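Local coordinates for yersinopine synthase (Yersinia pestis, PDB 6C4M), which catalyses the NADPH-dependent reductive condensation of pyruvate with an amino-acid-derived intermediate, the last step in making the metallophore yersinopine, at residues 356-359 with 360-364. Sequence-based numbering, arbitrary orientation.
Sequences ALFV and RYTAL
Thr362 turns its hydroxyl back along the helix onto the preceding turn, where Thr362 OG1 donates to Phe358 O at 2.9 Å. That oxygen also takes the amide of Thr362, with N to O likewise 2.9 Å, so one residue grips it twice. The amide proton arrives nearly straight and only slightly tilted from the carbonyl plane; the hydroxyl comes from well above that plane, 38° out of it, off the lone pairs. With OG1 beside its own backbone N (chi1 -58°), the hydroxyl is carried back to the acceptor instead of outward. The Phe358 ring, whose CG stands anti to its backbone N (chi1 -175°), swings forward and brings CE1 within 3.2 Å of Thr362 OG1, meeting it at a slant. The other carbonyls of 356-359 are satisfied in the same i to i+4 manner: Ala356 O by Arg360 N, Leu357 O by Tyr361 N, and Val359 O by Ala363 N at 2.8 Å. Leu357 O also lies at the edge of the Tyr361 ring, 3.3 Å from CD2. The Arg360 side chain leads away from these backbone bonds, bent at chi2; its guanidinium has Tyr361 CE2 at its edge and Leu364 CD1 over one face, and NH2 is satisfied by the carbonyl oxygen of Tyr330. Around the helix, Leu357, Phe358 and Tyr361 pack on helix 294-313, while Phe358 and Thr362 also meet Thr362 of the second subunit. The side chain of Tyr361 comes to about 8 Å from that of His260, the inferred proton donor/acceptor. Regular alpha-helical i to i+4 bonding, with a threonine hydroxyl doubling one bond, is the motif here, in a buried part of helix 350-364 whose Phe358-Thr362 side joins the homodimer interface.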
# COMPACT_ATOMS: atom_id res chain seq x y z
N ALA A 356 -11.12 -2.68 -3.70
CA ALA A 356 -10.61 -4.05 -3.65
C ALA A 356 -9.35 -4.19 -4.50
O ALA A 356 -8.38 -4.81 -4.06
CB ALA A 356 -11.68 -5.04 -4.10
N LEU A 357 -9.33 -3.58 -5.70
CA LEU A 357 -8.16 -3.68 -6.56
C LEU A 357 -6.97 -2.92 -6.00
O LEU A 357 -5.83 -3.40 -6.12
CB LEU A 357 -8.51 -3.20 -7.97
CG LEU A 357 -9.39 -4.16 -8.78
CD1 LEU A 357 -9.98 -3.42 -10.00
CD2 LEU A 357 -8.55 -5.38 -9.22
N PHE A 358 -7.21 -1.71 -5.42
CA PHE A 358 -6.11 -0.98 -4.79
C PHE A 358 -5.54 -1.80 -3.65
O PHE A 358 -4.31 -1.91 -3.51
CB PHE A 358 -6.56 0.41 -4.30
CG PHE A 358 -5.42 1.21 -3.74
CD1 PHE A 358 -5.01 1.04 -2.44
CD2 PHE A 358 -4.72 2.09 -4.54
CE1 PHE A 358 -3.94 1.75 -1.93
CE2 PHE A 358 -3.66 2.81 -4.04
CZ PHE A 358 -3.27 2.62 -2.72
N VAL A 359 -6.39 -2.44 -2.87
CA VAL A 359 -5.89 -3.26 -1.77
C VAL A 359 -5.08 -4.42 -2.34
O VAL A 359 -3.96 -4.72 -1.88
CB VAL A 359 -7.04 -3.75 -0.86
CG1 VAL A 359 -6.52 -4.71 0.18
CG2 VAL A 359 -7.67 -2.58 -0.12
N ARG A 360 -5.61 -5.07 -3.37
CA ARG A 360 -4.88 -6.16 -4.00
C ARG A 360 -3.47 -5.75 -4.41
O ARG A 360 -2.49 -6.40 -4.04
CB ARG A 360 -5.66 -6.68 -5.19
CG ARG A 360 -5.17 -8.03 -5.61
CD ARG A 360 -4.65 -7.98 -6.98
NE ARG A 360 -4.07 -9.26 -7.33
CZ ARG A 360 -3.23 -9.45 -8.32
NH1 ARG A 360 -2.89 -8.42 -9.11
NH2 ARG A 360 -2.75 -10.68 -8.51
N TYR A 361 -3.32 -4.64 -5.17
CA TYR A 361 -1.99 -4.25 -5.63
C TYR A 361 -1.10 -3.77 -4.49
O TYR A 361 0.13 -3.95 -4.55
CB TYR A 361 -2.10 -3.23 -6.76
CG TYR A 361 -2.38 -3.98 -8.03
CD1 TYR A 361 -1.34 -4.48 -8.80
CD2 TYR A 361 -3.69 -4.23 -8.45
CE1 TYR A 361 -1.59 -5.23 -9.95
CE2 TYR A 361 -3.95 -4.98 -9.59
CZ TYR A 361 -2.90 -5.48 -10.34
OH TYR A 361 -3.18 -6.20 -11.50
N THR A 362 -1.66 -3.16 -3.46
CA THR A 362 -0.85 -2.86 -2.28
C THR A 362 -0.32 -4.15 -1.65
O THR A 362 0.88 -4.28 -1.38
CB THR A 362 -1.69 -2.05 -1.28
OG1 THR A 362 -2.14 -0.87 -1.92
CG2 THR A 362 -0.91 -1.70 0.03
N ALA A 363 -1.20 -5.13 -1.46
CA ALA A 363 -0.80 -6.39 -0.82
C ALA A 363 0.28 -7.10 -1.63
O ALA A 363 1.18 -7.73 -1.06
CB ALA A 363 -2.01 -7.29 -0.67
N LEU A 364 0.18 -7.02 -2.96
CA LEU A 364 1.12 -7.67 -3.87
C LEU A 364 2.56 -7.24 -3.62
O LEU A 364 3.48 -8.05 -3.77
CB LEU A 364 0.72 -7.34 -5.32
CG LEU A 364 0.66 -8.41 -6.40
CD1 LEU A 364 -0.11 -9.64 -5.95
CD2 LEU A 364 0.04 -7.85 -7.72